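Local coordinates for probable ribosomal RNA small subunit methyltransferase (PDB 3DMG), which probably methylates ribosomal RNA of the small subunit, using S-adenosyl-L-methionine as the methyl donor, at residues L217-A222 with G245-P250; L238-G243 with D300-N305; E257-E262 with K281-H286. All coordinates share one frame; numbering follows the deposited sequence.

Interaction 1: L217-A222 with G245-P250. With SAH (S-adenosyl-L-homocysteine), chain H.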
loop_
_atom_site.group_PDB
_atom_site.type_symbol
_atom_site.label_atom_id
_atom_site.label_comp_id
_atom_site.label_asym_id
_atom_site.label_seq_id
_atom_site.Cartn_x
_atom_site.Cartn_y
_atom_site.Cartn_z
ATOM N N LEU A 217 2.711 10.477 -16.152
ATOM C CA LEU A 217 3.388 11.160 -17.275
ATOM C C LEU A 217 2.795 12.550 -17.508
ATOM O O LEU A 217 3.534 13.526 -17.698
ATOM C CB LEU A 217 3.318 10.319 -18.556
ATOM C CG LEU A 217 4.066 8.980 -18.495
ATOM C CD1 LEU A 217 3.698 8.048 -19.643
ATOM C CD2 LEU A 217 5.588 9.212 -18.465
ATOM N N LEU A 218 1.462 12.632 -17.469
ATOM C CA LEU A 218 0.749 13.892 -17.717
ATOM C C LEU A 218 1.095 14.962 -16.681
ATOM O O LEU A 218 1.304 16.133 -17.014
ATOM C CB LEU A 218 -0.763 13.659 -17.775
ATOM C CG LEU A 218 -1.596 14.782 -18.394
ATOM C CD1 LEU A 218 -1.306 14.914 -19.885
ATOM C CD2 LEU A 218 -3.086 14.557 -18.159
ATOM N N LEU A 219 1.182 14.546 -15.418
ATOM C CA LEU A 219 1.566 15.459 -14.345
ATOM C C LEU A 219 2.944 16.040 -14.613
ATOM O O LEU A 219 3.151 17.254 -14.475
ATOM C CB LEU A 219 1.560 14.741 -12.988
ATOM C CG LEU A 219 1.813 15.680 -11.793
ATOM C CD1 LEU A 219 1.099 15.175 -10.536
ATOM C CD2 LEU A 219 3.293 15.924 -11.504
ATOM N N LEU A 220 3.879 15.164 -14.987
ATOM C CA LEU A 220 5.265 15.580 -15.235
ATOM C C LEU A 220 5.351 16.542 -16.417
ATOM O O LEU A 220 6.076 17.531 -16.369
ATOM C CB LEU A 220 6.164 14.370 -15.474
ATOM C CG LEU A 220 6.455 13.509 -14.247
ATOM C CD1 LEU A 220 7.283 12.307 -14.642
ATOM C CD2 LEU A 220 7.140 14.330 -13.148
ATOM N N GLU A 221 4.598 16.251 -17.467
ATOM C CA GLU A 221 4.529 17.141 -18.623
ATOM C C GLU A 221 3.963 18.506 -18.234
ATOM O O GLU A 221 4.535 19.532 -18.602
ATOM C CB GLU A 221 3.725 16.491 -19.736
ATOM C CG GLU A 221 4.440 15.293 -20.339
ATOM C CD GLU A 221 3.569 14.491 -21.291
ATOM O OE1 GLU A 221 2.326 14.635 -21.238
ATOM O OE2 GLU A 221 4.132 13.707 -22.087
ATOM N N ALA A 222 2.875 18.520 -17.457
ATOM C CA ALA A 222 2.283 19.778 -16.991
ATOM C C ALA A 222 3.279 20.552 -16.123
ATOM O O ALA A 222 3.407 21.773 -16.242
ATOM C CB ALA A 222 0.985 19.524 -16.234
ATOM N N GLY A 245 8.387 5.159 -7.976
ATOM C CA GLY A 245 9.111 6.395 -8.323
ATOM C C GLY A 245 8.898 7.021 -9.692
ATOM O O GLY A 245 9.782 7.750 -10.176
ATOM N N ALA A 246 7.725 6.808 -10.290
ATOM C CA ALA A 246 7.459 7.396 -11.619
ATOM C C ALA A 246 7.606 8.922 -11.585
ATOM O O ALA A 246 8.072 9.519 -12.553
ATOM C CB ALA A 246 6.083 6.989 -12.123
ATOM N N LEU A 247 7.207 9.557 -10.484
ATOM C CA LEU A 247 7.421 11.009 -10.355
ATOM C C LEU A 247 8.768 11.308 -9.680
ATOM O O LEU A 247 9.445 12.292 -10.014
ATOM C CB LEU A 247 6.288 11.647 -9.543
ATOM C CG LEU A 247 4.856 11.406 -10.017
ATOM C CD1 LEU A 247 3.872 12.141 -9.123
ATOM C CD2 LEU A 247 4.678 11.858 -11.454
ATOM N N THR A 248 9.132 10.462 -8.717
ATOM C CA THR A 248 10.302 10.681 -7.861
ATOM C C THR A 248 11.606 10.701 -8.639
ATOM O O THR A 248 12.407 11.609 -8.472
ATOM C CB THR A 248 10.426 9.571 -6.811
ATOM O OG1 THR A 248 9.116 9.212 -6.328
ATOM C CG2 THR A 248 11.364 10.036 -5.683
ATOM N N LEU A 249 11.810 9.696 -9.489
ATOM C CA LEU A 249 13.062 9.588 -10.228
ATOM C C LEU A 249 13.290 10.760 -11.196
ATOM O O LEU A 249 14.350 11.389 -11.143
ATOM C CB LEU A 249 13.179 8.239 -10.950
ATOM C CG LEU A 249 13.879 7.106 -10.180
ATOM C CD1 LEU A 249 13.087 6.672 -8.963
ATOM C CD2 LEU A 249 14.144 5.907 -11.109
ATOM N N PRO A 250 12.322 11.059 -12.091
ATOM C CA PRO A 250 12.543 12.226 -12.976
ATOM C C PRO A 250 12.761 13.536 -12.216
ATOM O O PRO A 250 13.647 14.306 -12.587
ATOM C CB PRO A 250 11.257 12.288 -13.792
ATOM C CG PRO A 250 10.800 10.846 -13.832
ATOM C CD PRO A 250 11.066 10.364 -12.430
HETATM N N SAH H . 3.447 8.192 -7.526
HETATM C CA SAH H . 3.376 6.833 -8.163
HETATM C CB SAH H . 2.262 5.968 -7.558
HETATM C CG SAH H . 0.878 6.605 -7.561
HETATM S SD SAH H . -0.446 5.466 -7.075
HETATM C C SAH H . 3.123 6.972 -9.656
HETATM O O SAH H . 2.741 8.083 -10.042
HETATM O OXT SAH H . 3.274 5.994 -10.386
HETATM C "C5'" SAH H . -0.803 6.046 -5.382
HETATM C "C4'" SAH H . 0.248 5.592 -4.366
HETATM O "O4'" SAH H . -0.243 6.068 -3.114
HETATM C "C3'" SAH H . 0.490 4.070 -4.279
HETATM O "O3'" SAH H . 1.864 3.775 -4.462
HETATM C "C2'" SAH H . -0.025 3.776 -2.866
HETATM O "O2'" SAH H . 0.575 2.654 -2.258
HETATM C "C1'" SAH H . 0.200 5.114 -2.185
HETATM N N9 SAH H . -0.517 5.217 -0.923
HETATM C C8 SAH H . -1.738 4.667 -0.607
HETATM N N7 SAH H . -2.025 5.017 0.673
HETATM C C5 SAH H . -1.009 5.791 1.153
HETATM C C6 SAH H . -0.773 6.379 2.399
HETATM N N6 SAH H . -1.634 6.240 3.430
HETATM N N1 SAH H . 0.398 7.110 2.522
HETATM C C2 SAH H . 1.320 7.230 1.505
HETATM N N3 SAH H . 1.116 6.603 0.289
HETATM C C4 SAH H . -0.048 5.911 0.139
#

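Interaction 2: L238-G243 with D300-N305. With SAH (S-adenosyl-L-homocysteine), chain H.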
loop_
_atom_site.group_PDB
_atom_site.type_symbol
_atom_site.label_atom_id
_atom_site.label_comp_id
_atom_site.label_asym_id
_atom_site.label_seq_id
_atom_site.Cartn_x
_atom_site.Cartn_y
_atom_site.Cartn_z
ATOM N N LEU A 238 8.110 17.173 -2.178
ATOM C CA LEU A 238 7.461 16.024 -1.548
ATOM C C LEU A 238 6.579 15.310 -2.568
ATOM O O LEU A 238 5.761 15.956 -3.244
ATOM C CB LEU A 238 6.617 16.462 -0.348
ATOM C CG LEU A 238 5.937 15.356 0.467
ATOM C CD1 LEU A 238 6.946 14.425 1.135
ATOM C CD2 LEU A 238 5.024 16.022 1.499
ATOM N N ASP A 239 6.768 13.993 -2.682
ATOM C CA ASP A 239 5.992 13.159 -3.608
ATOM C C ASP A 239 5.089 12.326 -2.718
ATOM O O ASP A 239 5.567 11.409 -2.015
ATOM C CB ASP A 239 6.938 12.282 -4.452
ATOM C CG ASP A 239 6.217 11.368 -5.424
ATOM O OD1 ASP A 239 4.985 11.316 -5.424
ATOM O OD2 ASP A 239 6.922 10.692 -6.202
ATOM N N LEU A 240 3.803 12.672 -2.688
ATOM C CA LEU A 240 2.847 11.954 -1.821
ATOM C C LEU A 240 2.355 10.682 -2.515
ATOM O O LEU A 240 1.655 10.739 -3.531
ATOM C CB LEU A 240 1.646 12.850 -1.500
ATOM C CG LEU A 240 1.883 14.055 -0.604
ATOM C CD1 LEU A 240 0.723 15.028 -0.693
ATOM C CD2 LEU A 240 2.110 13.635 0.860
ATOM N N GLY A 241 2.717 9.528 -1.950
ATOM C CA GLY A 241 2.355 8.242 -2.543
ATOM C C GLY A 241 3.313 7.935 -3.675
ATOM O O GLY A 241 2.890 7.803 -4.826
ATOM N N ALA A 242 4.595 7.815 -3.337
ATOM C CA ALA A 242 5.670 7.808 -4.361
ATOM C C ALA A 242 5.703 6.546 -5.221
ATOM O O ALA A 242 6.238 6.575 -6.334
ATOM C CB ALA A 242 7.061 8.079 -3.715
ATOM N N GLY A 243 5.126 5.441 -4.741
ATOM C CA GLY A 243 5.193 4.202 -5.511
ATOM C C GLY A 243 6.624 3.800 -5.825
ATOM O O GLY A 243 7.527 4.054 -5.020
ATOM N N ASP A 300 8.911 23.224 -1.266
ATOM C CA ASP A 300 8.689 24.206 -2.336
ATOM C C ASP A 300 7.667 23.710 -3.347
ATOM O O ASP A 300 6.913 24.499 -3.914
ATOM C CB ASP A 300 10.003 24.535 -3.060
ATOM C CG ASP A 300 11.078 25.039 -2.115
ATOM O OD1 ASP A 300 10.811 26.009 -1.376
ATOM O OD2 ASP A 300 12.189 24.468 -2.116
ATOM N N ILE A 301 7.683 22.403 -3.588
ATOM C CA ILE A 301 6.817 21.788 -4.584
ATOM C C ILE A 301 6.312 20.483 -3.993
ATOM O O ILE A 301 7.087 19.725 -3.412
ATOM C CB ILE A 301 7.574 21.453 -5.899
ATOM C CG1 ILE A 301 8.217 22.717 -6.489
ATOM C CG2 ILE A 301 6.621 20.838 -6.938
ATOM C CD1 ILE A 301 9.239 22.449 -7.596
ATOM N N ILE A 302 5.016 20.230 -4.132
ATOM C CA ILE A 302 4.461 18.940 -3.734
ATOM C C ILE A 302 3.726 18.362 -4.938
ATOM O O ILE A 302 2.979 19.075 -5.614
ATOM C CB ILE A 302 3.566 19.083 -2.499
ATOM C CG1 ILE A 302 4.430 19.580 -1.326
ATOM C CG2 ILE A 302 2.902 17.744 -2.154
ATOM C CD1 ILE A 302 3.711 19.711 0.009
ATOM N N VAL A 303 4.001 17.091 -5.238
ATOM C CA VAL A 303 3.365 16.404 -6.366
ATOM C C VAL A 303 2.648 15.159 -5.900
ATOM O O VAL A 303 3.071 14.525 -4.935
ATOM C CB VAL A 303 4.380 16.034 -7.487
ATOM C CG1 VAL A 303 5.027 17.299 -8.031
ATOM C CG2 VAL A 303 5.435 15.042 -6.977
ATOM N N THR A 304 1.570 14.807 -6.585
ATOM C CA THR A 304 0.883 13.564 -6.250
ATOM C C THR A 304 -0.019 13.035 -7.360
ATOM O O THR A 304 -0.733 13.796 -8.017
ATOM C CB THR A 304 0.068 13.695 -4.919
ATOM O OG1 THR A 304 -0.442 12.412 -4.542
ATOM C CG2 THR A 304 -1.115 14.678 -5.065
ATOM N N ASN A 305 0.054 11.723 -7.549
ATOM C CA ASN A 305 -0.962 10.959 -8.271
ATOM C C ASN A 305 -1.654 10.117 -7.180
ATOM O O ASN A 305 -1.177 9.024 -6.857
ATOM C CB ASN A 305 -0.316 10.063 -9.332
ATOM C CG ASN A 305 -1.333 9.303 -10.125
ATOM O OD1 ASN A 305 -2.519 9.417 -9.862
ATOM N ND2 ASN A 305 -0.884 8.538 -11.122
HETATM N N SAH H . 3.447 8.192 -7.526
HETATM C CA SAH H . 3.376 6.833 -8.163
HETATM C CB SAH H . 2.262 5.968 -7.558
HETATM C CG SAH H . 0.878 6.605 -7.561
HETATM S SD SAH H . -0.446 5.466 -7.075
HETATM C C SAH H . 3.123 6.972 -9.656
HETATM O O SAH H . 2.741 8.083 -10.042
HETATM O OXT SAH H . 3.274 5.994 -10.386
HETATM C "C5'" SAH H . -0.803 6.046 -5.382
HETATM C "C4'" SAH H . 0.248 5.592 -4.366
HETATM O "O4'" SAH H . -0.243 6.068 -3.114
HETATM C "C3'" SAH H . 0.490 4.070 -4.279
HETATM O "O3'" SAH H . 1.864 3.775 -4.462
HETATM C "C2'" SAH H . -0.025 3.776 -2.866
HETATM O "O2'" SAH H . 0.575 2.654 -2.258
HETATM C "C1'" SAH H . 0.200 5.114 -2.185
HETATM N N9 SAH H . -0.517 5.217 -0.923
HETATM C C8 SAH H . -1.738 4.667 -0.607
HETATM N N7 SAH H . -2.025 5.017 0.673
HETATM C C5 SAH H . -1.009 5.791 1.153
HETATM C C6 SAH H . -0.773 6.379 2.399
HETATM N N6 SAH H . -1.634 6.240 3.430
HETATM N N1 SAH H . 0.398 7.110 2.522
HETATM C C2 SAH H . 1.320 7.230 1.505
HETATM N N3 SAH H . 1.116 6.603 0.289
HETATM C C4 SAH H . -0.048 5.911 0.139
HETATM O O HOH W 1 2.408 10.493 -6.236
#

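Interaction 3: E257-E262 with K281-H286. With SAH (S-adenosyl-L-homocysteine), chain H.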
loop_
_atom_site.group_PDB
_atom_site.type_symbol
_atom_site.label_atom_id
_atom_site.label_comp_id
_atom_site.label_asym_id
_atom_site.label_seq_id
_atom_site.Cartn_x
_atom_site.Cartn_y
_atom_site.Cartn_z
ATOM N N GLU A 257 15.535 18.167 -4.594
ATOM C CA GLU A 257 15.793 17.403 -3.382
ATOM C C GLU A 257 14.457 16.778 -3.005
ATOM O O GLU A 257 13.597 17.449 -2.455
ATOM C CB GLU A 257 16.285 18.335 -2.273
ATOM C CG GLU A 257 16.636 17.648 -0.965
ATOM C CD GLU A 257 17.163 18.623 0.080
ATOM O OE1 GLU A 257 18.199 19.284 -0.172
ATOM O OE2 GLU A 257 16.538 18.720 1.161
ATOM N N VAL A 258 14.288 15.496 -3.319
ATOM C CA VAL A 258 12.972 14.861 -3.255
ATOM C C VAL A 258 12.846 13.946 -2.040
ATOM O O VAL A 258 13.770 13.186 -1.699
ATOM C CB VAL A 258 12.632 14.058 -4.547
ATOM C CG1 VAL A 258 11.222 13.467 -4.479
ATOM C CG2 VAL A 258 12.780 14.940 -5.795
ATOM N N VAL A 259 11.692 14.060 -1.389
ATOM C CA VAL A 259 11.290 13.119 -0.345
ATOM C C VAL A 259 10.053 12.417 -0.861
ATOM O O VAL A 259 9.088 13.080 -1.201
ATOM C CB VAL A 259 10.967 13.845 0.981
ATOM C CG1 VAL A 259 10.408 12.849 2.019
ATOM C CG2 VAL A 259 12.204 14.559 1.539
ATOM N N GLY A 260 10.106 11.092 -0.949
ATOM C CA GLY A 260 8.935 10.286 -1.299
ATOM C C GLY A 260 8.365 9.710 -0.030
ATOM O O GLY A 260 9.117 9.252 0.825
ATOM N N VAL A 261 7.043 9.795 0.127
ATOM C CA VAL A 261 6.376 9.081 1.224
ATOM C C VAL A 261 5.434 8.052 0.616
ATOM O O VAL A 261 4.740 8.329 -0.361
ATOM C CB VAL A 261 5.648 10.007 2.219
ATOM C CG1 VAL A 261 6.658 10.813 3.027
ATOM C CG2 VAL A 261 4.596 10.926 1.508
ATOM N N GLU A 262 5.463 6.853 1.179
ATOM C CA GLU A 262 4.722 5.714 0.627
ATOM C C GLU A 262 4.350 4.737 1.740
ATOM O O GLU A 262 5.209 4.334 2.518
ATOM C CB GLU A 262 5.612 5.048 -0.422
ATOM C CG GLU A 262 5.125 3.699 -0.949
ATOM C CD GLU A 262 3.757 3.798 -1.576
ATOM O OE1 GLU A 262 3.589 4.577 -2.561
ATOM O OE2 GLU A 262 2.850 3.074 -1.102
ATOM N N LYS A 281 19.619 10.149 -6.053
ATOM C CA LYS A 281 19.457 10.195 -4.602
ATOM C C LYS A 281 18.140 10.869 -4.256
ATOM O O LYS A 281 17.813 11.925 -4.787
ATOM C CB LYS A 281 20.620 10.944 -3.932
ATOM C CG LYS A 281 21.999 10.347 -4.177
ATOM N N ALA A 282 17.385 10.234 -3.366
ATOM C CA ALA A 282 16.156 10.797 -2.809
ATOM C C ALA A 282 15.862 10.045 -1.536
ATOM O O ALA A 282 16.388 8.947 -1.327
ATOM C CB ALA A 282 14.979 10.663 -3.791
ATOM N N GLN A 283 15.040 10.636 -0.670
ATOM C CA GLN A 283 14.622 9.947 0.543
ATOM C C GLN A 283 13.360 9.167 0.225
ATOM O O GLN A 283 12.385 9.737 -0.243
ATOM C CB GLN A 283 14.369 10.933 1.681
ATOM C CG GLN A 283 15.609 11.730 2.086
ATOM C CD GLN A 283 15.355 12.630 3.270
ATOM O OE1 GLN A 283 15.116 12.157 4.379
ATOM N NE2 GLN A 283 15.432 13.935 3.053
ATOM N N ALA A 284 13.412 7.860 0.437
ATOM C CA ALA A 284 12.305 6.962 0.135
ATOM C C ALA A 284 11.744 6.481 1.462
ATOM O O ALA A 284 12.229 5.491 2.040
ATOM C CB ALA A 284 12.807 5.799 -0.702
ATOM N N LEU A 285 10.732 7.196 1.955
ATOM C CA LEU A 285 10.231 6.947 3.305
ATOM C C LEU A 285 9.008 6.050 3.308
ATOM O O LEU A 285 8.098 6.205 2.487
ATOM C CB LEU A 285 9.883 8.248 4.006
ATOM C CG LEU A 285 11.008 9.286 4.071
ATOM C CD1 LEU A 285 10.530 10.491 4.859
ATOM C CD2 LEU A 285 12.264 8.702 4.706
ATOM N N HIS A 286 9.020 5.096 4.231
ATOM C CA HIS A 286 7.865 4.256 4.492
ATOM C C HIS A 286 7.027 5.004 5.520
ATOM O O HIS A 286 7.403 5.125 6.696
ATOM C CB HIS A 286 8.332 2.906 5.042
ATOM C CG HIS A 286 7.240 1.884 5.113
ATOM N ND1 HIS A 286 7.298 0.771 5.921
ATOM C CD2 HIS A 286 6.056 1.813 4.456
ATOM C CE1 HIS A 286 6.193 0.054 5.770
ATOM N NE2 HIS A 286 5.431 0.660 4.867
HETATM N N SAH H . 3.447 8.192 -7.526
HETATM C CA SAH H . 3.376 6.833 -8.163
HETATM C CB SAH H . 2.262 5.968 -7.558
HETATM C CG SAH H . 0.878 6.605 -7.561
HETATM S SD SAH H . -0.446 5.466 -7.075
HETATM C C SAH H . 3.123 6.972 -9.656
HETATM O O SAH H . 2.741 8.083 -10.042
HETATM O OXT SAH H . 3.274 5.994 -10.386
HETATM C "C5'" SAH H . -0.803 6.046 -5.382
HETATM C "C4'" SAH H . 0.248 5.592 -4.366
HETATM O "O4'" SAH H . -0.243 6.068 -3.114
HETATM C "C3'" SAH H . 0.490 4.070 -4.279
HETATM O "O3'" SAH H . 1.864 3.775 -4.462
HETATM C "C2'" SAH H . -0.025 3.776 -2.866
HETATM O "O2'" SAH H . 0.575 2.654 -2.258
HETATM C "C1'" SAH H . 0.200 5.114 -2.185
HETATM N N9 SAH H . -0.517 5.217 -0.923
HETATM C C8 SAH H . -1.738 4.667 -0.607
HETATM N N7 SAH H . -2.025 5.017 0.673
HETATM C C5 SAH H . -1.009 5.791 1.153
HETATM C C6 SAH H . -0.773 6.379 2.399
HETATM N N6 SAH H . -1.634 6.240 3.430
HETATM N N1 SAH H . 0.398 7.110 2.522
HETATM C C2 SAH H . 1.320 7.230 1.505
HETATM N N3 SAH H . 1.116 6.603 0.289
HETATM C C4 SAH H . -0.048 5.911 0.139
HETATM O O HOH W 2 15.694 15.844 1.560
HETATM O O HOH W 3 16.150 14.084 -4.852
#

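Interaction 1: L217-A222 with G245-P250
Leu220 and Leu247 mark the closest approach of the two backbones, with CA atoms 7.0 Å apart, where a turn of helix 214-227 faces the loop and first turn of helix 248-253. No hydrogen bond crosses here; the join is made by aliphatic side chains, which suit a buried seam. Leu220 holds its CG anti to its own carbonyl carbon (chi1 -71°), which carries the isobutyl group across to the loop. Its CG meets Leu247 CD2 at 3.7 Å, the two leucines passing at a slant, while its CD1 touches Pro250 CG at 3.9 Å, here at about a right angle. The same methyl, Leu220 CD1, lies 3.6 Å from Ala246 O, a buried carbonyl oxygen with no polar partner in the model. Leu219 adds a looser touch, CD2 to Leu247 CD2 at 4.3 Å. On the ligand side, Ala246 CB comes within 3.4 Å of SAH OXT, and Leu247 CG within 3.9 Å of SAH O. At Gly245 (phi 105°) a CB would be jammed against the preceding carbonyl oxygen and run into Leu249 CD1. With Gly241 and Gly243 it makes a glycine-rich turn at the amino-acid end of the cofactor, characteristic of Rossmann-like class I methyltransferases.

Interaction 2: L238-G243 with D300-N305
Leu238 and Ile302 sit opposite each other on neighbouring parallel strands, their side chains side by side and pointing the same way, with Leu238 CB 3.9 Å from Ile302 CG1. In this tight part Leu238 N donates to Ile301 O, Val303 N to Leu238 O at 2.9 Å and Leu240 N to Val303 O at 3.0 Å, the last two donors sitting almost in line with the acceptor's C=O bond. Ile302 CG2 also meets Leu240 CD1; branched residues fill this face, which helix 317-329 covers. On the other face Val303 CG2 packs against CB of Asp239, whose OD2 is hydrogen-bonded to Thr248 OG1. Toward the cofactor the strands part, Leu240 O and Asn305 N standing 4.4 Å apart, and side chain and water take over. Thr304 donates through OG1, which chi1 (-173°) swings away from its own nitrogen, to Leu240 O at 2.9 Å, the hydroxyl standing 24° out of the carbonyl plane. Water 1 bridges the gap, accepting from Asn305 N at 3.0 Å and lying 2.8 Å from Leu240 O. A valine in place of Thr304 would probably deprive Leu240 O of its hydroxyl partner, leaving that end more dependent on the water. Beyond, Gly241 O accepts from SAH N at 2.8 Å, and Asn305, which binds cofactor and guanosine, is steadied through ND2 by Ser216. Its Asn-Pro-Pro-Phe motif is found in class I methyltransferases acting on nitrogen, consistent with these ligands.

Interaction 3: E257-E262 with K281-H286
Val259 reaches two side chains of the adjoining parallel strand at once, one with each methyl. Its chi1 of 174° puts CG1 anti to the backbone N and CG2 anti to the carbonyl carbon, spreading the fork along the strand: CG1 meets Leu285 CD1 at 3.7 Å and CG2 meets Gln283 NE2 at 3.6 Å, both partners crossing it at a slant. Gln283, at the exposed margin where a polar residue is at home, is extended beyond CG and brings its amide nitrogen to one methyl, while Leu285 lays CD1 against the other. Gly260 ties the backbones together: its N donates to Gln283 O at 2.7 Å, nearly straight at 172°, and its O accepts from Leu285 N at 2.8 Å. At the start of the pairing, Ala282 CB lies near Val258 O. At the far end Glu262 O lies at the edge of the His286 ring, in its plane, 3.3 Å from CD2, while His286 NE2 is hydrogen-bonded to Asp263 O. Glu262 leads the other way. Its chain bends at chi2 (59°) to present the carboxylate to the ribose, one oxygen to each hydroxyl: OE1 accepts from SAH O3' at 2.7 Å and OE2 from SAH O2' at 2.6 Å. Asp264 N also grips OE2, which helps fix the group's rotation. The two strands belong to a beta-alpha-beta crossover whose helix 265-277 packs on the face of Ala284 and Glu262. Leu293 covers Val259, Val261 and Leu285 on the other face, strand 236-240 flanks 257-262, and 283-286 forms the edge of the sheet.

All three contacts converge on the same S-adenosyl-L-homocysteine, interaction 1 at its carboxylate, interaction 2 at its amino group and interaction 3 at its ribose. Interactions 2 and 3, with centres about 9 Å apart, share one sheet, since strands 236-240 and 257-262 are neighbours in it. Gly241 N lies 2.8 Å from Val261 O, and Gly243 N, 2.8 Å from Glu262 OE1, probably orients the ribose-binding carboxylate. Interaction 1 lies over the face of the sheet that carries Asp239, its centre about 10 Å from that of interaction 2; Thr248 OG1 and Asp239 OD2, 2.6 Å apart, probably fasten helix 248-253 to strand 236-240. The same threonine's CG2 packs 3.6 Å from Val258 CG1 of interaction 3.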